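PDB 5F7U: cycloalternan-forming enzyme from Listeria monocytogenes serovar 1/2a, which belongs to glycoside hydrolase family 31, joining a TIM-barrel domain to several beta domains that include a family 6 carbohydrate-binding module. Local coordinates for residues Glu248-Phe253 / Pro289-Ala294; Asn295-Tyr300 / Tyr335-Gly340; His938-Ala943 / Gly959-Gly964; Met991-Ser996 / Ile1054-Val1059. The protein carries 1 engineered substitution. All blocks are in the same frame, centred on the assembly; numbering follows the deposited sequence.

Contact 1 (Glu248-Phe253 / Pro289-Ala294); sequences EAFYGF and PFFVSA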
# COMPACT_ATOMS: atom_id res chain seq x y z
N GLU A 248 -21.58 1.89 5.62
CA GLU A 248 -20.60 0.97 5.03
C GLU A 248 -19.43 1.72 4.40
O GLU A 248 -19.64 2.68 3.66
CB GLU A 248 -21.27 0.03 4.02
CG GLU A 248 -20.35 -1.13 3.64
CD GLU A 248 -21.00 -2.16 2.74
OE1 GLU A 248 -22.10 -1.90 2.20
OE2 GLU A 248 -20.39 -3.23 2.54
N ALA A 249 -18.21 1.32 4.76
CA ALA A 249 -16.98 1.92 4.20
C ALA A 249 -16.35 0.96 3.19
O ALA A 249 -16.43 -0.27 3.36
CB ALA A 249 -16.00 2.24 5.31
N PHE A 250 -15.73 1.53 2.15
CA PHE A 250 -15.16 0.74 1.06
C PHE A 250 -13.72 1.13 0.81
O PHE A 250 -13.43 2.29 0.47
CB PHE A 250 -15.95 0.97 -0.23
CG PHE A 250 -17.41 0.61 -0.10
CD1 PHE A 250 -17.81 -0.74 -0.11
CD2 PHE A 250 -18.39 1.61 -0.01
CE1 PHE A 250 -19.17 -1.08 -0.03
CE2 PHE A 250 -19.75 1.28 0.08
CZ PHE A 250 -20.13 -0.06 0.07
N TYR A 251 -12.84 0.15 0.95
CA TYR A 251 -11.40 0.39 0.94
C TYR A 251 -10.72 -0.31 -0.20
O TYR A 251 -11.21 -1.31 -0.69
CB TYR A 251 -10.79 -0.14 2.24
CG TYR A 251 -11.45 0.37 3.50
CD1 TYR A 251 -11.31 1.70 3.90
CD2 TYR A 251 -12.18 -0.50 4.32
CE1 TYR A 251 -11.90 2.15 5.10
CE2 TYR A 251 -12.75 -0.06 5.51
CZ TYR A 251 -12.61 1.26 5.89
OH TYR A 251 -13.20 1.70 7.06
N GLY A 252 -9.56 0.21 -0.61
CA GLY A 252 -8.72 -0.46 -1.59
C GLY A 252 -8.85 0.16 -2.97
O GLY A 252 -8.57 1.33 -3.14
N PHE A 253 -9.31 -0.64 -3.93
CA PHE A 253 -9.43 -0.26 -5.35
C PHE A 253 -8.08 0.02 -6.03
O PHE A 253 -8.01 0.75 -7.03
CB PHE A 253 -10.39 0.93 -5.57
CG PHE A 253 -11.77 0.72 -5.00
CD1 PHE A 253 -12.06 1.07 -3.67
CD2 PHE A 253 -12.81 0.22 -5.80
CE1 PHE A 253 -13.34 0.92 -3.15
CE2 PHE A 253 -14.12 0.09 -5.28
CZ PHE A 253 -14.38 0.44 -3.95
N PRO A 289 -9.36 -3.89 -9.49
CA PRO A 289 -10.82 -4.00 -9.29
C PRO A 289 -11.17 -4.90 -8.09
O PRO A 289 -11.85 -5.91 -8.24
CB PRO A 289 -11.29 -4.61 -10.63
CG PRO A 289 -10.13 -5.51 -11.02
CD PRO A 289 -8.88 -4.79 -10.56
N PHE A 290 -10.66 -4.52 -6.92
CA PHE A 290 -10.85 -5.26 -5.69
C PHE A 290 -11.06 -4.23 -4.60
O PHE A 290 -10.30 -3.27 -4.49
CB PHE A 290 -9.59 -6.07 -5.37
CG PHE A 290 -9.56 -6.68 -3.98
CD1 PHE A 290 -10.59 -7.52 -3.51
CD2 PHE A 290 -8.44 -6.47 -3.16
CE1 PHE A 290 -10.52 -8.10 -2.23
CE2 PHE A 290 -8.37 -7.05 -1.88
CZ PHE A 290 -9.40 -7.86 -1.42
N PHE A 291 -12.11 -4.42 -3.81
CA PHE A 291 -12.29 -3.62 -2.61
C PHE A 291 -12.59 -4.49 -1.39
O PHE A 291 -13.07 -5.61 -1.52
CB PHE A 291 -13.36 -2.52 -2.78
CG PHE A 291 -14.79 -3.03 -2.83
CD1 PHE A 291 -15.48 -3.34 -1.65
CD2 PHE A 291 -15.47 -3.14 -4.05
CE1 PHE A 291 -16.79 -3.79 -1.69
CE2 PHE A 291 -16.78 -3.57 -4.10
CZ PHE A 291 -17.45 -3.90 -2.92
N VAL A 292 -12.30 -3.93 -0.22
CA VAL A 292 -12.64 -4.57 1.05
C VAL A 292 -13.61 -3.67 1.77
O VAL A 292 -13.37 -2.46 1.88
CB VAL A 292 -11.38 -4.78 1.91
CG1 VAL A 292 -11.75 -5.26 3.32
CG2 VAL A 292 -10.44 -5.78 1.23
N SER A 293 -14.72 -4.26 2.26
CA SER A 293 -15.69 -3.52 3.06
C SER A 293 -15.48 -3.81 4.52
O SER A 293 -15.20 -4.95 4.90
CB SER A 293 -17.11 -3.87 2.63
OG SER A 293 -18.03 -3.47 3.64
N ALA A 294 -15.66 -2.77 5.36
CA ALA A 294 -15.64 -2.97 6.79
C ALA A 294 -16.82 -3.82 7.30
O ALA A 294 -16.84 -4.21 8.47
CB ALA A 294 -15.54 -1.63 7.50
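F291 holds CG in the crowded position between its backbone N and carbonyl carbon (chi1 72°), whereas F250 and F253 place theirs beside the backbone N, anti to the carbonyl carbon. These torsions gather the three rings into an aromatic cluster. F291 CB sits over one face of the F253 ring, displaced toward the rim, in a CH-pi contact 3.5 Å from the centroid. The two rings themselves are nearly parallel but slid apart, so they barely overlap. F250 instead turns its edge to the face of F291 in an offset T-shaped pair with planes at 88°, and its CD1 lies 3.6 Å from F291 CE1. The extended E248 side chain, with CG anti to the backbone N (chi1 -167°), reaches S293, whose OG donates to the anti lone pair of OE2 at 2.6 Å. The same buried oxygen is hydrogen-bonded to Y297 OH, and OE1 to T244, a grip that would favour the ionised carboxylate. The backbones pair antiparallel: Y251 N binds V292 O at 2.8 Å, and V292 N returns a bond to Y251 O at 2.9 Å. Beyond G252, at positive phi, the chain turns a corner, yet F253 N still meets F290 O at 2.9 Å, nearly along the C=O axis. Strand 287-293 continues the pairing to 297-301 through F291 and M299. F250 and F253 rest on M311 of strand 307-311, while Y251 and V292, on the other face, meet T622 of helix 607-622, so the mutarotase-like domain here abuts the TIM-barrel domain.

Contact 2 (Asn295-Tyr300 / Tyr335-Gly340); sequences NKYGMY and YYVISG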
# COMPACT_ATOMS: atom_id res chain seq x y z
N ASN A 295 -17.78 -4.13 6.42
CA ASN A 295 -18.81 -5.14 6.71
C ASN A 295 -18.35 -6.58 6.53
O ASN A 295 -19.16 -7.51 6.51
CB ASN A 295 -20.12 -4.84 5.95
CG ASN A 295 -20.85 -3.66 6.56
OD1 ASN A 295 -20.35 -3.04 7.50
ND2 ASN A 295 -22.00 -3.32 6.01
N LYS A 296 -17.03 -6.75 6.39
CA LYS A 296 -16.36 -8.06 6.51
C LYS A 296 -16.47 -8.94 5.25
O LYS A 296 -16.65 -10.17 5.33
CB LYS A 296 -16.83 -8.83 7.75
CG LYS A 296 -16.64 -8.07 9.05
CD LYS A 296 -16.92 -8.97 10.24
CE LYS A 296 -16.74 -8.15 11.51
NZ LYS A 296 -17.00 -8.97 12.72
N TYR A 297 -16.33 -8.30 4.09
CA TYR A 297 -16.18 -9.05 2.85
C TYR A 297 -15.32 -8.22 1.90
O TYR A 297 -15.20 -7.00 2.05
CB TYR A 297 -17.55 -9.41 2.22
CG TYR A 297 -18.26 -8.18 1.69
CD1 TYR A 297 -19.04 -7.40 2.55
CD2 TYR A 297 -18.11 -7.77 0.37
CE1 TYR A 297 -19.66 -6.24 2.10
CE2 TYR A 297 -18.72 -6.60 -0.10
CZ TYR A 297 -19.50 -5.86 0.78
OH TYR A 297 -20.09 -4.71 0.34
N GLY A 298 -14.74 -8.91 0.92
CA GLY A 298 -14.12 -8.27 -0.23
C GLY A 298 -14.87 -8.64 -1.49
O GLY A 298 -15.58 -9.65 -1.53
N MET A 299 -14.72 -7.81 -2.53
CA MET A 299 -15.30 -8.15 -3.84
C MET A 299 -14.22 -7.92 -4.87
O MET A 299 -13.62 -6.87 -4.90
CB MET A 299 -16.50 -7.25 -4.17
CG MET A 299 -17.17 -7.58 -5.52
SD MET A 299 -18.73 -6.70 -5.79
CE MET A 299 -19.79 -7.51 -4.59
N TYR A 300 -14.01 -8.92 -5.72
CA TYR A 300 -13.00 -8.86 -6.77
C TYR A 300 -13.66 -9.16 -8.09
O TYR A 300 -14.22 -10.24 -8.27
CB TYR A 300 -11.85 -9.85 -6.48
CG TYR A 300 -10.86 -9.99 -7.63
CD1 TYR A 300 -10.29 -8.85 -8.22
CD2 TYR A 300 -10.53 -11.25 -8.15
CE1 TYR A 300 -9.39 -8.97 -9.28
CE2 TYR A 300 -9.62 -11.38 -9.20
CZ TYR A 300 -9.07 -10.23 -9.76
OH TYR A 300 -8.18 -10.33 -10.80
N TYR A 335 -16.74 -12.84 -10.98
CA TYR A 335 -16.40 -12.05 -9.78
C TYR A 335 -16.50 -12.87 -8.50
O TYR A 335 -17.15 -13.92 -8.48
CB TYR A 335 -17.21 -10.74 -9.68
CG TYR A 335 -18.70 -10.89 -9.42
CD1 TYR A 335 -19.57 -11.19 -10.46
CD2 TYR A 335 -19.23 -10.70 -8.13
CE1 TYR A 335 -20.95 -11.34 -10.24
CE2 TYR A 335 -20.61 -10.84 -7.89
CZ TYR A 335 -21.45 -11.16 -8.96
OH TYR A 335 -22.81 -11.31 -8.79
N TYR A 336 -15.82 -12.41 -7.46
CA TYR A 336 -15.74 -13.16 -6.22
C TYR A 336 -16.26 -12.30 -5.08
O TYR A 336 -16.00 -11.09 -5.03
CB TYR A 336 -14.31 -13.53 -5.89
CG TYR A 336 -13.58 -14.41 -6.88
CD1 TYR A 336 -13.03 -13.88 -8.07
CD2 TYR A 336 -13.35 -15.76 -6.59
CE1 TYR A 336 -12.32 -14.71 -8.96
CE2 TYR A 336 -12.64 -16.58 -7.47
CZ TYR A 336 -12.14 -16.05 -8.64
OH TYR A 336 -11.43 -16.91 -9.46
N VAL A 337 -17.00 -12.94 -4.16
CA VAL A 337 -17.28 -12.34 -2.86
C VAL A 337 -16.47 -13.13 -1.83
O VAL A 337 -16.66 -14.33 -1.67
CB VAL A 337 -18.79 -12.34 -2.53
CG1 VAL A 337 -19.03 -11.79 -1.12
CG2 VAL A 337 -19.57 -11.56 -3.59
N ILE A 338 -15.57 -12.43 -1.16
CA ILE A 338 -14.50 -13.02 -0.37
C ILE A 338 -14.76 -12.74 1.10
O ILE A 338 -14.86 -11.58 1.50
CB ILE A 338 -13.13 -12.43 -0.79
CG1 ILE A 338 -12.94 -12.58 -2.31
CG2 ILE A 338 -12.01 -13.12 -0.01
CD1 ILE A 338 -11.64 -11.97 -2.83
N SER A 339 -14.91 -13.81 1.88
CA SER A 339 -14.97 -13.71 3.33
C SER A 339 -13.67 -14.27 3.91
O SER A 339 -12.75 -14.61 3.16
CB SER A 339 -16.19 -14.49 3.85
OG SER A 339 -16.29 -14.38 5.26
N GLY A 340 -13.56 -14.32 5.23
CA GLY A 340 -12.37 -14.87 5.87
C GLY A 340 -12.47 -14.74 7.38
O GLY A 340 -13.52 -14.33 7.90
O HOH W 1 -16.63 -12.32 6.84
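The rings of Y300 and Y336 run alongside each other in the same direction, with planes 20° apart but slid so far that they hardly overlap. Their closest atoms are Y300 CD2 and Y336 CD1, 3.6 Å apart, and Y300 O lies in plane at the edge of the Y336 ring. A further ring, that of Y350 in helix 343-354, forms an edge-to-face pair with Y300. On the same face of the sheet G298 pairs with I338, whose CD1 reaches Y300 CB at 4.2 Å. Two adjacent strands of the beta-sandwich that precedes the barrel, the galactose mutarotase-like domain of family 31 enzymes, meet here in antiparallel register. G298 N donates to I338 O at 2.7 Å and I338 N to G298 O at 2.8 Å, both bonds nearly straight; Y300 and Y336 exchange a second such pair. The opposite face bears M299, whose chain bends at chi3 (-70°) and crosses V337 obliquely, bringing CE to 4.2 Å from V337 CG2. Past the last bridge, a water donates to K296 O at 2.6 Å and is hydrogen-bonded to S339 OG at 2.6 Å, bridging the two chains beside the paired strands.

Contact 3 (His938-Ala943 / Gly959-Gly964); sequences HAPYEA and GYTGTG. With MG (magnesium ion), chain G; GLC (alpha-D-glucopyranose), chain B.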
# COMPACT_ATOMS: atom_id res chain seq x y z
N HIS A 938 3.35 -5.05 36.52
CA HIS A 938 3.13 -4.16 35.36
C HIS A 938 3.95 -2.89 35.56
O HIS A 938 4.06 -2.39 36.69
CB HIS A 938 1.64 -3.84 35.20
CG HIS A 938 1.34 -3.03 33.97
ND1 HIS A 938 1.64 -1.69 33.86
CD2 HIS A 938 0.74 -3.38 32.81
CE1 HIS A 938 1.25 -1.25 32.68
NE2 HIS A 938 0.70 -2.26 32.02
N ALA A 939 4.55 -2.37 34.48
CA ALA A 939 5.44 -1.21 34.61
C ALA A 939 4.71 -0.01 35.23
O ALA A 939 3.48 0.08 35.11
CB ALA A 939 6.03 -0.84 33.27
N PRO A 940 5.45 0.90 35.89
CA PRO A 940 4.77 2.01 36.55
C PRO A 940 4.06 2.93 35.56
O PRO A 940 4.44 3.01 34.38
CB PRO A 940 5.90 2.79 37.22
CG PRO A 940 7.00 1.79 37.39
CD PRO A 940 6.90 0.92 36.18
N TYR A 941 3.00 3.59 36.06
CA TYR A 941 2.38 4.73 35.40
C TYR A 941 3.08 5.98 35.96
O TYR A 941 2.88 6.33 37.13
CB TYR A 941 0.88 4.78 35.74
CG TYR A 941 0.09 3.67 35.09
CD1 TYR A 941 0.05 2.38 35.65
CD2 TYR A 941 -0.60 3.90 33.90
CE1 TYR A 941 -0.67 1.35 35.04
CE2 TYR A 941 -1.34 2.90 33.29
CZ TYR A 941 -1.35 1.62 33.85
OH TYR A 941 -2.09 0.63 33.22
N GLU A 942 3.89 6.63 35.13
CA GLU A 942 4.72 7.74 35.60
C GLU A 942 3.87 8.98 35.84
O GLU A 942 3.06 9.38 34.96
CB GLU A 942 5.86 8.03 34.62
CG GLU A 942 6.88 6.91 34.49
CD GLU A 942 7.59 6.57 35.80
OE1 GLU A 942 7.67 7.42 36.72
OE2 GLU A 942 8.10 5.42 35.88
N ALA A 943 4.04 9.59 37.01
CA ALA A 943 3.28 10.79 37.35
C ALA A 943 3.58 11.94 36.37
O ALA A 943 2.68 12.72 36.03
CB ALA A 943 3.55 11.22 38.79
N GLY A 959 16.71 8.99 42.09
CA GLY A 959 16.08 7.73 42.48
C GLY A 959 14.70 7.47 41.92
O GLY A 959 14.14 6.40 42.14
N TYR A 960 14.13 8.45 41.21
CA TYR A 960 12.82 8.33 40.57
C TYR A 960 12.88 7.35 39.40
O TYR A 960 13.96 7.07 38.86
CB TYR A 960 12.35 9.70 40.04
CG TYR A 960 13.37 10.38 39.14
CD1 TYR A 960 13.50 10.02 37.78
CD2 TYR A 960 14.23 11.36 39.66
CE1 TYR A 960 14.46 10.63 36.98
CE2 TYR A 960 15.18 11.98 38.86
CZ TYR A 960 15.29 11.61 37.52
OH TYR A 960 16.23 12.23 36.72
N THR A 961 11.72 6.86 39.01
CA THR A 961 11.59 6.13 37.76
C THR A 961 11.03 7.09 36.70
O THR A 961 10.45 8.17 37.03
CB THR A 961 10.72 4.86 37.90
OG1 THR A 961 9.38 5.24 38.18
CG2 THR A 961 11.25 3.92 39.02
N GLY A 962 11.18 6.68 35.44
CA GLY A 962 10.83 7.51 34.30
C GLY A 962 11.82 8.66 34.17
O GLY A 962 13.00 8.50 34.49
N THR A 963 11.34 9.82 33.73
CA THR A 963 12.20 10.99 33.54
C THR A 963 12.23 11.96 34.72
O THR A 963 13.00 12.93 34.72
CB THR A 963 11.81 11.77 32.26
OG1 THR A 963 10.46 12.25 32.39
CG2 THR A 963 11.96 10.90 31.01
N GLY A 964 11.38 11.71 35.72
CA GLY A 964 11.31 12.56 36.92
C GLY A 964 10.11 12.25 37.79
O GLY A 964 9.73 11.08 37.98
MG MG G . 8.60 9.21 37.63
C1 GLC B . 6.62 14.90 29.89
C2 GLC B . 7.92 14.57 30.64
C3 GLC B . 9.10 14.45 29.68
C4 GLC B . 8.83 13.43 28.57
C5 GLC B . 7.49 13.77 27.91
C6 GLC B . 7.08 12.74 26.87
O2 GLC B . 8.18 15.56 31.65
O3 GLC B . 10.27 14.03 30.39
O4 GLC B . 9.88 13.46 27.59
O5 GLC B . 6.44 13.89 28.88
O6 GLC B . 5.85 13.24 26.33
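A magnesium ion joins the two segments. E942 OE1 binds it at 2.2 Å, and from the other segment come two backbone carbonyls, T961 O and G964 O, each likewise at 2.2 Å. D1057 OD1 and both carboxylate oxygens of E944 complete six oxygen ligands, and the three acidic side chains probably offset the charge of the ion. E942 reaches it through a bend at chi2 (-61°), with CG beside the backbone N. Its second oxygen, OE2, is not left loose: T961 OG1 donates to its syn lone pair at 2.6 Å, and N916 ND2 supplies another hydrogen bond. E942 thus holds T961 twice, by the metal on the main chain and by the hydroxyl on the side chain, the two side chains crossing at about a right angle. T961 OG1 stands in the crowded position between its backbone N and carbonyl carbon (chi1 67°) and is also hydrogen-bonded to H1058 ND1, which fixes its orientation further. G962 has no CB, which would run into E942 CD, so its CA can come to 4.0 Å from E942 CG; its positive phi also suits glycine. Farther out, strand 941-942 pairs with 1054-1062 through Y941 and V1059 and through A943 and D1057, bringing E942 and D1057 to one ion. In the same loop, T963 OG1 is hydrogen-bonded at 2.7 Å to O3 of an alpha-D-glucopyranose. A metal ion joining a loop to strands of the beta-sandwich is consistent with the structural metal site of family 6 carbohydrate-binding modules, here close to a glycan pocket.

Contact 4 (Met991-Ser996 / Ile1054-Val1059); sequences MEVRYS and INFDHV. With MG (magnesium ion), chain G; GLC (alpha-D-glucopyranose), chain D.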
# COMPACT_ATOMS: atom_id res chain seq x y z
N MET A 991 -2.89 -0.29 44.60
CA MET A 991 -2.16 0.78 43.93
C MET A 991 -0.98 1.24 44.81
O MET A 991 -1.20 1.76 45.91
CB MET A 991 -3.11 1.93 43.61
CG MET A 991 -2.43 3.13 42.96
SD MET A 991 -3.57 4.43 42.46
CE MET A 991 -4.20 5.00 44.05
N GLU A 992 0.25 1.00 44.35
CA GLU A 992 1.45 1.53 44.99
C GLU A 992 1.61 2.99 44.59
O GLU A 992 1.55 3.30 43.41
CB GLU A 992 2.71 0.80 44.54
CG GLU A 992 2.83 -0.65 45.00
CD GLU A 992 4.19 -1.24 44.65
OE1 GLU A 992 4.94 -0.64 43.84
OE2 GLU A 992 4.54 -2.30 45.18
N VAL A 993 1.80 3.86 45.57
CA VAL A 993 2.05 5.28 45.32
C VAL A 993 3.47 5.57 45.81
O VAL A 993 3.74 5.49 47.02
CB VAL A 993 1.01 6.19 46.05
CG1 VAL A 993 1.36 7.68 45.84
CG2 VAL A 993 -0.41 5.90 45.55
N ARG A 994 4.37 5.90 44.88
CA ARG A 994 5.76 6.20 45.20
C ARG A 994 6.00 7.70 45.21
O ARG A 994 5.74 8.39 44.23
CB ARG A 994 6.74 5.48 44.25
CG ARG A 994 8.20 5.59 44.68
CD ARG A 994 9.09 4.61 43.95
NE ARG A 994 10.43 4.51 44.54
CZ ARG A 994 11.55 5.00 44.00
NH1 ARG A 994 11.53 5.68 42.85
NH2 ARG A 994 12.71 4.82 44.63
N TYR A 995 6.53 8.18 46.33
CA TYR A 995 6.57 9.62 46.59
C TYR A 995 7.72 9.93 47.54
O TYR A 995 8.27 9.03 48.19
CB TYR A 995 5.25 10.06 47.25
CG TYR A 995 5.17 9.57 48.69
CD1 TYR A 995 4.86 8.23 48.96
CD2 TYR A 995 5.48 10.41 49.75
CE1 TYR A 995 4.84 7.75 50.26
CE2 TYR A 995 5.46 9.94 51.06
CZ TYR A 995 5.14 8.62 51.30
OH TYR A 995 5.14 8.18 52.59
N SER A 996 8.02 11.21 47.68
CA SER A 996 8.88 11.66 48.76
C SER A 996 8.16 12.77 49.53
O SER A 996 7.39 13.55 48.95
CB SER A 996 10.21 12.14 48.19
OG SER A 996 11.11 12.47 49.23
N ILE A 1054 4.65 17.06 48.55
CA ILE A 1054 5.24 15.77 48.21
C ILE A 1054 5.89 15.88 46.83
O ILE A 1054 5.55 16.77 46.05
CB ILE A 1054 4.21 14.60 48.20
CG1 ILE A 1054 3.24 14.66 46.99
CG2 ILE A 1054 3.44 14.52 49.50
CD1 ILE A 1054 2.41 13.40 46.78
N ASN A 1055 6.84 14.99 46.56
CA ASN A 1055 7.25 14.72 45.18
C ASN A 1055 6.65 13.39 44.79
O ASN A 1055 6.74 12.42 45.54
CB ASN A 1055 8.76 14.74 45.03
CG ASN A 1055 9.34 16.13 45.26
OD1 ASN A 1055 8.66 17.13 45.01
ND2 ASN A 1055 10.58 16.19 45.73
N PHE A 1056 5.99 13.36 43.64
CA PHE A 1056 5.15 12.21 43.26
C PHE A 1056 5.78 11.52 42.04
O PHE A 1056 5.78 12.06 40.94
CB PHE A 1056 3.73 12.74 43.01
CG PHE A 1056 2.67 11.68 42.70
CD1 PHE A 1056 2.88 10.31 42.91
CD2 PHE A 1056 1.43 12.11 42.24
CE1 PHE A 1056 1.86 9.39 42.62
CE2 PHE A 1056 0.41 11.20 41.94
CZ PHE A 1056 0.62 9.84 42.15
N ASP A 1057 6.36 10.34 42.26
CA ASP A 1057 7.13 9.64 41.23
C ASP A 1057 6.25 8.89 40.21
O ASP A 1057 6.34 9.11 39.00
CB ASP A 1057 8.13 8.67 41.86
CG ASP A 1057 9.07 8.04 40.83
OD1 ASP A 1057 9.17 8.55 39.67
OD2 ASP A 1057 9.71 7.04 41.19
N HIS A 1058 5.44 7.97 40.71
CA HIS A 1058 4.68 7.04 39.87
C HIS A 1058 3.65 6.30 40.69
O HIS A 1058 3.68 6.36 41.92
CB HIS A 1058 5.62 6.02 39.16
CG HIS A 1058 6.23 4.98 40.06
ND1 HIS A 1058 7.56 4.61 39.96
CD2 HIS A 1058 5.70 4.18 41.02
CE1 HIS A 1058 7.82 3.64 40.82
NE2 HIS A 1058 6.71 3.36 41.48
N VAL A 1059 2.75 5.60 40.00
CA VAL A 1059 1.93 4.56 40.61
C VAL A 1059 2.16 3.21 39.94
O VAL A 1059 2.46 3.15 38.74
CB VAL A 1059 0.41 4.91 40.68
CG1 VAL A 1059 0.16 6.21 41.46
CG2 VAL A 1059 -0.20 5.01 39.29
MG MG G . 8.60 9.21 37.63
C1 GLC D . 11.84 21.09 48.63
C2 GLC D . 12.24 19.95 47.68
C3 GLC D . 11.27 19.85 46.49
C4 GLC D . 9.81 19.75 46.95
C5 GLC D . 9.52 20.96 47.84
C6 GLC D . 8.09 20.98 48.37
O1 GLC D . 12.15 22.38 48.07
O2 GLC D . 13.57 20.14 47.19
O3 GLC D . 11.65 18.73 45.69
O4 GLC D . 8.94 19.72 45.82
O5 GLC D . 10.43 20.99 48.96
O6 GLC D . 7.96 22.18 49.14
O HOH W 2 6.23 1.81 43.63
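R994 leaves strand 987-996 with CG anti to the backbone N (chi1 -171°) and runs extended across its neighbour. Its CB lies over one face of the H1058 imidazole, toward the rim, in a CH-pi contact 3.8 Å from the centroid. CG lies at the limit of contact with D1057 OD2 and H1058 NE2, and CD passes beyond the rim, 3.5 Å from H1058 CE1. At the tip, NH1 makes a salt bridge with D1057 OD2 at 2.8 Å; the oxygen uses its anti lone pair and lies near the guanidinium plane, although the carboxylate is turned 56° from it. NH1 is also hydrogen-bonded to G959 O, and the other D1057 oxygen, OD1, binds the magnesium ion at 2.2 Å, so the arginine probably helps to orient a metal ligand from the second shell. Both D1057 and H1058 face R994 because the antiparallel register shifts by one there, a classic beta bulge in the sandwich of the family 6 carbohydrate-binding module. Across it, D1057 N donates to R994 O at 2.8 Å, and R994 N to H1058 O at 3.1 Å, nearly along the C=O axis. H1058, whose ND1 is held by T961, is linked at NE2 through a water to E992 OE1. On the other face V993 touches the F1056 ring with CG1 and V1059 with CG2, while R994 O sits in plane at that ring's edge. Past the bulge, S996 and N1055 form a hydrogen-bonded pair, and the amide of N1055 grips an alpha-D-glucopyranose, OD1 accepting from O4 at 2.7 Å and ND2 donating to O3 at 2.8 Å.

In the fold
From the N terminus, contact 1 closes a loop of 35 residues within the mutarotase-like domain, and contact 2, closing one of 34, opens directly after it, since segment 289-294 runs straight into 295-300. Their centres are about 9 Å apart, and strands 250-254, 287-293, 297-301 and 333-338 follow each other across one sheet. Six hundred residues later, past the barrel, contact 3 closes a short loop of 15 residues and contact 4 one of 57, both in the carbohydrate-binding module. All four are in series, none enclosing or crossing another. Contacts 3 and 4 share the magnesium ion, and strand 941-942 of contact 3 pairs with 1054-1062 of contact 4; their centres lie some 43 to 53 Å from the first pair.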